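Local coordinates for uncharacterized protein lp_2664 (Lactobacillus plantarum WCFS1, PDB 2PJQ) that is of unknown function but carries an HD domain, which suggests a metal-dependent phosphohydrolase, a role not yet demonstrated, at residues Val83-Gln88 and Thr96-Ile101; Thr13-Tyr18 and Thr56-Trp61; Glu150-Pro155 and Asp211-Glu216. One frame throughout, in Å; residues are numbered along the deposited sequence.

Interaction 1: Val83-Gln88 and Thr96-Ile101; sequences VQLNAQ and TAIFAI
L85 meets I98 and F99 across a helix-loop-helix unit of the HD domain, an all-helical fold. L85 lies near the end of helix 74-87. I98 and F99 lie on helix 92-102, the next helix in the chain. The backbones stay well apart: the CA atoms of L85 and I98, the nearest pair, are 10.0 Å from each other. The gap is bridged by side chains alone, with no hydrogen bond across it.

The tight part is the pair L85 and I98. Both are buried, and they reach toward each other tip to tip. CD1 of I98 stands at the end of an extended arm (chi2 178°), which carries this methyl to the leucine. I98 also packs on L62 of helix 53-62 and on I7 of the N-terminal segment. L85 rests in addition on V90, in the loop that joins the two helices.

The looser part is the F99 side. This residue is partly exposed. Its CB does not head straight for L85, but the ring swings nearer. Its CE2 corner approaches the leucine obliquely, in a longer and looser contact. The ring also has neighbours on its own side: it meets the H78 ring, with planes at about 20°, and touches L81 and I82 of helix 74-87.

The area buried between the segments is small, 113 Å², as expected of three apolar side chains meeting at their ends. The two methyls of the buried pair, L85 CD2 and I98 CD1, are 3.7 Å apart, and on the looser side L85 CD1 is 4.3 Å from F99 CE2.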
# COMPACT_ATOMS: atom_id res chain seq x y z
N VAL B 83 31.29 3.51 12.32
CA VAL B 83 31.50 4.30 13.52
C VAL B 83 30.85 3.55 14.67
O VAL B 83 31.41 3.49 15.76
CB VAL B 83 30.88 5.73 13.35
CG1 VAL B 83 30.93 6.50 14.66
CG2 VAL B 83 31.67 6.50 12.29
N GLN B 84 29.71 2.93 14.41
CA GLN B 84 29.02 2.17 15.46
C GLN B 84 29.71 0.83 15.76
O GLN B 84 30.01 0.52 16.92
CB GLN B 84 27.56 1.90 15.06
CG GLN B 84 26.79 1.07 16.09
CD GLN B 84 26.90 1.65 17.50
OE1 GLN B 84 26.95 2.87 17.66
NE2 GLN B 84 26.93 0.79 18.52
N LEU B 85 29.95 0.04 14.73
CA LEU B 85 30.62 -1.22 14.95
C LEU B 85 31.96 -0.96 15.60
O LEU B 85 32.38 -1.72 16.48
CB LEU B 85 30.80 -1.96 13.64
CG LEU B 85 29.52 -2.56 13.05
CD1 LEU B 85 29.72 -2.73 11.55
CD2 LEU B 85 29.19 -3.90 13.74
N ASN B 86 32.66 0.09 15.18
CA ASN B 86 33.94 0.39 15.80
C ASN B 86 33.74 0.75 17.27
O ASN B 86 34.41 0.20 18.13
CB ASN B 86 34.69 1.52 15.09
CG ASN B 86 35.65 1.00 14.05
OD1 ASN B 86 36.42 0.08 14.30
ND2 ASN B 86 35.61 1.59 12.86
N ALA B 87 32.79 1.64 17.54
CA ALA B 87 32.52 2.03 18.92
C ALA B 87 32.16 0.81 19.78
O ALA B 87 32.18 0.91 21.00
CB ALA B 87 31.42 3.03 18.96
N GLN B 88 31.83 -0.32 19.15
CA GLN B 88 31.47 -1.54 19.88
C GLN B 88 32.56 -2.62 19.85
O GLN B 88 32.31 -3.78 20.19
CB GLN B 88 30.16 -2.14 19.32
CG GLN B 88 28.92 -1.29 19.51
CD GLN B 88 28.69 -0.88 20.96
OE1 GLN B 88 29.25 -1.49 21.88
NE2 GLN B 88 27.86 0.13 21.17
N THR B 96 33.96 -7.54 8.58
CA THR B 96 34.01 -7.99 7.20
C THR B 96 32.83 -8.93 6.94
O THR B 96 32.10 -8.76 5.96
CB THR B 96 35.38 -8.70 6.88
OG1 THR B 96 36.37 -7.71 6.61
CG2 THR B 96 35.29 -9.56 5.67
N ALA B 97 32.63 -9.91 7.82
CA ALA B 97 31.56 -10.88 7.65
C ALA B 97 30.15 -10.28 7.64
O ALA B 97 29.21 -10.91 7.13
CB ALA B 97 31.65 -11.98 8.72
N ILE B 98 30.01 -9.08 8.20
CA ILE B 98 28.73 -8.39 8.26
C ILE B 98 28.39 -7.73 6.93
O ILE B 98 27.26 -7.76 6.47
CB ILE B 98 28.75 -7.34 9.38
CG1 ILE B 98 28.95 -8.05 10.71
CG2 ILE B 98 27.47 -6.50 9.37
CD1 ILE B 98 29.05 -7.13 11.92
N PHE B 99 29.38 -7.11 6.29
CA PHE B 99 29.11 -6.48 5.01
C PHE B 99 29.02 -7.53 3.94
O PHE B 99 28.29 -7.37 2.96
CB PHE B 99 30.18 -5.46 4.68
CG PHE B 99 30.06 -4.20 5.48
CD1 PHE B 99 29.16 -3.21 5.12
CD2 PHE B 99 30.85 -4.00 6.61
CE1 PHE B 99 29.04 -2.05 5.86
CE2 PHE B 99 30.74 -2.84 7.36
CZ PHE B 99 29.83 -1.86 6.98
N ALA B 100 29.75 -8.62 4.17
CA ALA B 100 29.77 -9.75 3.27
C ALA B 100 28.34 -10.15 2.99
O ALA B 100 27.98 -10.47 1.86
CB ALA B 100 30.50 -10.90 3.90
N ILE B 101 27.52 -10.12 4.03
CA ILE B 101 26.12 -10.48 3.90
C ILE B 101 25.32 -9.31 3.31
O ILE B 101 25.12 -9.22 2.10
CB ILE B 101 25.52 -10.84 5.28
CG1 ILE B 101 26.16 -12.13 5.79
CG2 ILE B 101 24.00 -10.99 5.17
CD1 ILE B 101 25.78 -12.49 7.21

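Interaction 2: Thr13-Tyr18 and Thr56-Trp61; sequences TAIQTY and TLAAAW
Q16 lies over one face of the W61 indole, while I15, one residue earlier, packs on W61 and A58. The two helical segments run nearly parallel, with 12° between their directions and 9.3 Å between their axes.

Q16 can be followed outward along W61. Its CG is anti to the backbone N (chi1 -176°), and the chain stays extended beyond it. This lays the side chain alongside the indole, pointing the same way. CB comes first and sits 3.9 Å from W61 CE2, one of the two atoms shared by both rings. CG is next, 3.3 Å from W61 CZ2. It makes a CH-pi contact with the six-membered ring, 3.5 Å from the centroid and above the face. CD follows, 3.6 Å from W61 CZ2. At the tip, OE1 is 3.8 Å from the same W61 CZ2. The amide plane is tilted only 13° from the ring plane, so the group lies nearly flat over the indole.

I15 works lower down, nearer the backbones. Its CD1 reaches A58 CB at 3.8 Å, and its CG2 comes to 4.0 Å from W61 CB. The small A58 leaves room for this branched residue. No hydrogen bond crosses between the segments. An alanine in place of W61 would probably open a gap between the helices and leave the Q16 chain without the ring face it lies on.

The indole also touches L12, A19 and L20 of helix 9-22 and N39 of helix 32-49. The residues of a possible HD-type site are close to the indole but not in contact with it. Behind it, A59 and A60 pack on V124 of helix 119-130, so helix 53-62 is enclosed by helices on several sides.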
# COMPACT_ATOMS: atom_id res chain seq x y z
N THR B 13 23.21 -6.85 21.14
CA THR B 13 22.23 -5.91 21.68
C THR B 13 22.50 -4.50 21.18
O THR B 13 21.58 -3.80 20.77
CB THR B 13 22.24 -5.87 23.24
OG1 THR B 13 21.98 -7.17 23.77
CG2 THR B 13 21.16 -4.92 23.76
N ALA B 14 23.76 -4.10 21.21
CA ALA B 14 24.12 -2.75 20.76
C ALA B 14 23.64 -2.52 19.34
O ALA B 14 23.00 -1.52 19.05
CB ALA B 14 25.62 -2.55 20.84
N ILE B 15 23.97 -3.47 18.47
CA ILE B 15 23.59 -3.41 17.06
C ILE B 15 22.08 -3.31 16.92
O ILE B 15 21.58 -2.61 16.03
CB ILE B 15 24.06 -4.68 16.31
CG1 ILE B 15 25.58 -4.73 16.28
CG2 ILE B 15 23.51 -4.69 14.88
CD1 ILE B 15 26.11 -6.02 15.81
N GLN B 16 21.36 -4.03 17.79
CA GLN B 16 19.90 -4.02 17.77
C GLN B 16 19.48 -2.59 18.07
O GLN B 16 18.69 -1.97 17.33
CB GLN B 16 19.33 -4.94 18.84
CG GLN B 16 17.80 -5.05 18.80
CD GLN B 16 17.22 -5.76 20.02
OE1 GLN B 16 17.77 -6.75 20.52
NE2 GLN B 16 16.09 -5.27 20.49
N THR B 17 20.04 -2.07 19.16
CA THR B 17 19.75 -0.72 19.58
C THR B 17 20.06 0.21 18.45
O THR B 17 19.25 1.05 18.10
CB THR B 17 20.60 -0.29 20.78
OG1 THR B 17 20.46 -1.23 21.83
CG2 THR B 17 20.14 1.06 21.29
N TYR B 18 21.24 0.06 17.87
CA TYR B 18 21.60 0.93 16.77
C TYR B 18 20.58 0.88 15.63
O TYR B 18 20.09 1.92 15.15
CB TYR B 18 22.98 0.56 16.23
CG TYR B 18 23.48 1.54 15.20
CD1 TYR B 18 23.85 2.83 15.57
CD2 TYR B 18 23.51 1.19 13.86
CE1 TYR B 18 24.23 3.76 14.62
CE2 TYR B 18 23.89 2.11 12.89
CZ TYR B 18 24.24 3.40 13.28
OH TYR B 18 24.58 4.31 12.32
N THR B 56 24.36 -13.82 12.30
CA THR B 56 23.10 -13.80 11.56
C THR B 56 22.19 -12.63 11.94
O THR B 56 21.87 -11.79 11.11
CB THR B 56 22.30 -15.12 11.78
OG1 THR B 56 23.06 -16.22 11.30
CG2 THR B 56 20.99 -15.10 11.01
N LEU B 57 21.78 -12.58 13.20
CA LEU B 57 20.88 -11.53 13.64
C LEU B 57 21.52 -10.18 13.41
O LEU B 57 20.85 -9.26 12.94
CB LEU B 57 20.52 -11.68 15.11
CG LEU B 57 20.01 -13.07 15.48
CD1 LEU B 57 19.56 -13.08 16.92
CD2 LEU B 57 18.88 -13.47 14.54
N ALA B 58 22.80 -10.08 13.74
CA ALA B 58 23.54 -8.84 13.57
C ALA B 58 23.32 -8.37 12.14
O ALA B 58 22.80 -7.27 11.92
CB ALA B 58 25.01 -9.08 13.83
N ALA B 59 23.67 -9.22 11.17
CA ALA B 59 23.49 -8.86 9.77
C ALA B 59 22.02 -8.68 9.47
O ALA B 59 21.66 -7.92 8.58
CB ALA B 59 24.09 -9.93 8.86
N ALA B 60 21.16 -9.38 10.19
CA ALA B 60 19.73 -9.24 9.95
C ALA B 60 19.27 -7.86 10.36
O ALA B 60 18.56 -7.18 9.64
CB ALA B 60 18.97 -10.28 10.73
N TRP B 61 19.71 -7.44 11.55
CA TRP B 61 19.37 -6.14 12.11
C TRP B 61 19.87 -5.01 11.22
O TRP B 61 19.17 -4.03 11.01
CB TRP B 61 20.02 -5.96 13.49
CG TRP B 61 19.39 -6.71 14.62
CD1 TRP B 61 19.98 -7.66 15.41
CD2 TRP B 61 18.06 -6.54 15.12
NE1 TRP B 61 19.10 -8.09 16.38
CE2 TRP B 61 17.91 -7.42 16.22
CE3 TRP B 61 16.98 -5.73 14.75
CZ2 TRP B 61 16.72 -7.52 16.95
CZ3 TRP B 61 15.80 -5.82 15.47
CH2 TRP B 61 15.68 -6.71 16.56

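Interaction 3: Glu150-Pro155 and Asp211-Glu216; sequences EKIYDP and DQFKAE
The F213 ring turns its edge toward the face of the Y153 ring in an offset edge-to-face pair. The centroids are 5.7 Å apart and the planes stand at 82°. Y153 CD2 lies at the F213 edge, in the plane of that ring. On one face of Y153 sits the backbone N of P155, offset toward the rim. The Y153 ring also makes an edge-to-face pair with W217, one turn along from F213 on helix 204-219.

Both aromatic residues carry CG anti to the backbone N (chi1 180° for Y153, 179° for F213). The two side chains pass one another, running opposite ways. F213 CE1 therefore comes near the root of the tyrosine, 3.6 Å from Y153 CB. I152 crosses F213 at about a right angle, with its CG2 3.8 Å from F213 CZ. K214 meets the outer end of Y153. Two kinks along its chain bring CD to 3.3 Å from Y153 OH, while its NZ is 3.8 Å from the same OH. The lysine crosses the tyrosine with its aliphatic part, and no hydrogen bond joins the two segments.

Within the loop, K151 NZ and D154 OD2 form a salt bridge of 3.3 Å. Backbone hydrogen bonds tie K151 to A175 and I152 to I176, and I176 also packs on Y153 and F213.

From the second subunit, Y143 bonds E150 O through its OH and packs on I152, while A135 packs on F213 and gives its backbone N to E216 OE2. The arrangement is an aromatic cluster joining an irregular loop to the C-terminal helix, beside the dimer interface of a helical protein.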
# COMPACT_ATOMS: atom_id res chain seq x y z
N GLU B 150 5.18 6.00 -6.42
CA GLU B 150 5.23 5.10 -7.57
C GLU B 150 3.84 4.88 -8.15
O GLU B 150 2.84 5.20 -7.53
CB GLU B 150 5.80 3.77 -7.10
CG GLU B 150 6.66 3.01 -8.07
CD GLU B 150 7.15 1.72 -7.45
OE1 GLU B 150 6.31 0.81 -7.26
OE2 GLU B 150 8.35 1.63 -7.12
N LYS B 151 3.79 4.31 -9.35
CA LYS B 151 2.52 4.02 -10.01
C LYS B 151 2.05 2.60 -9.65
O LYS B 151 2.85 1.66 -9.58
CB LYS B 151 2.71 4.16 -11.51
CG LYS B 151 1.43 4.22 -12.33
CD LYS B 151 1.77 4.38 -13.80
CE LYS B 151 2.59 5.64 -14.05
NZ LYS B 151 3.13 5.68 -15.44
N ILE B 152 0.75 2.42 -9.43
CA ILE B 152 0.26 1.10 -9.04
C ILE B 152 0.19 0.09 -10.18
O ILE B 152 0.50 -1.08 -9.98
CB ILE B 152 -1.14 1.17 -8.40
CG1 ILE B 152 -1.17 2.23 -7.30
CG2 ILE B 152 -1.49 -0.18 -7.76
CD1 ILE B 152 -2.56 2.50 -6.74
N TYR B 153 -0.21 0.55 -11.35
CA TYR B 153 -0.36 -0.33 -12.50
C TYR B 153 -0.49 0.49 -13.77
O TYR B 153 -0.88 1.65 -13.72
CB TYR B 153 -1.62 -1.17 -12.31
CG TYR B 153 -1.92 -2.14 -13.42
CD1 TYR B 153 -1.03 -3.16 -13.75
CD2 TYR B 153 -3.12 -2.06 -14.12
CE1 TYR B 153 -1.33 -4.08 -14.73
CE2 TYR B 153 -3.43 -2.98 -15.11
CZ TYR B 153 -2.54 -3.99 -15.41
OH TYR B 153 -2.85 -4.92 -16.38
N ASP B 154 -0.18 -0.12 -14.92
CA ASP B 154 -0.26 0.57 -16.21
C ASP B 154 -0.28 -0.53 -17.27
O ASP B 154 0.77 -0.94 -17.75
CB ASP B 154 0.98 1.47 -16.40
CG ASP B 154 0.77 2.57 -17.45
OD1 ASP B 154 0.16 2.31 -18.51
OD2 ASP B 154 1.25 3.71 -17.22
N PRO B 155 -1.47 -1.02 -17.66
CA PRO B 155 -1.53 -2.08 -18.68
C PRO B 155 -0.59 -1.87 -19.86
O PRO B 155 -0.15 -2.82 -20.50
CB PRO B 155 -3.01 -2.10 -19.08
CG PRO B 155 -3.53 -0.77 -18.64
CD PRO B 155 -2.82 -0.53 -17.34
N ASP B 211 -4.11 -11.13 -9.44
CA ASP B 211 -5.15 -11.60 -10.33
C ASP B 211 -6.44 -10.82 -10.11
O ASP B 211 -6.94 -10.17 -11.03
CB ASP B 211 -5.34 -13.11 -10.16
CG ASP B 211 -4.18 -13.91 -10.77
OD1 ASP B 211 -3.25 -13.28 -11.32
OD2 ASP B 211 -4.19 -15.16 -10.71
N GLN B 212 -6.97 -10.85 -8.90
CA GLN B 212 -8.18 -10.09 -8.61
C GLN B 212 -8.03 -8.60 -8.94
O GLN B 212 -9.00 -7.93 -9.26
CB GLN B 212 -8.58 -10.26 -7.15
CG GLN B 212 -9.54 -11.40 -6.94
CD GLN B 212 -10.69 -11.33 -7.91
OE1 GLN B 212 -10.70 -12.02 -8.94
NE2 GLN B 212 -11.67 -10.47 -7.61
N PHE B 213 -6.80 -8.09 -8.86
CA PHE B 213 -6.55 -6.69 -9.15
C PHE B 213 -6.73 -6.40 -10.65
O PHE B 213 -7.25 -5.35 -11.02
CB PHE B 213 -5.14 -6.28 -8.69
CG PHE B 213 -4.79 -4.85 -8.98
CD1 PHE B 213 -4.39 -4.45 -10.26
CD2 PHE B 213 -4.86 -3.88 -7.98
CE1 PHE B 213 -4.08 -3.11 -10.54
CE2 PHE B 213 -4.55 -2.54 -8.24
CZ PHE B 213 -4.16 -2.16 -9.52
N LYS B 214 -6.29 -7.32 -11.50
CA LYS B 214 -6.40 -7.12 -12.94
C LYS B 214 -7.76 -7.52 -13.45
O LYS B 214 -8.19 -7.10 -14.52
CB LYS B 214 -5.30 -7.89 -13.66
CG LYS B 214 -3.94 -7.58 -13.09
CD LYS B 214 -2.90 -7.35 -14.14
CE LYS B 214 -2.37 -8.64 -14.68
NZ LYS B 214 -1.25 -8.32 -15.58
N ALA B 215 -8.46 -8.35 -12.68
CA ALA B 215 -9.80 -8.77 -13.07
C ALA B 215 -10.75 -7.59 -12.83
O ALA B 215 -11.59 -7.27 -13.67
CB ALA B 215 -10.24 -9.98 -12.24
N GLU B 216 -10.58 -6.94 -11.67
CA GLU B 216 -11.38 -5.79 -11.24
C GLU B 216 -11.10 -4.54 -12.08
O GLU B 216 -12.01 -3.78 -12.41
CB GLU B 216 -11.10 -5.50 -9.75
CG GLU B 216 -11.76 -6.50 -8.81
CD GLU B 216 -11.36 -6.36 -7.33
OE1 GLU B 216 -11.24 -5.23 -6.82
OE2 GLU B 216 -11.19 -7.41 -6.68

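Interactions 1 and 2 are buried helix packing, with centres about 10 Å apart, and they touch. Q84 packs on Y18, Q88 on A14, and I101 on A59. They use different helix pairs, but these touches bring all four helices into one packed group. Interaction 3 lies beyond the chain's centre, about 41 Å from the centre of interaction 1 and about 37 Å from that of interaction 2. Partly buried, it links a loop to a helix near the second subunit. Interaction 1 is methyl against methyl, with a ring at its looser side. An indole face under an aliphatic chain marks interaction 2. Interaction 3 sets one aromatic edge against an aromatic face, with aliphatic contacts and charges around.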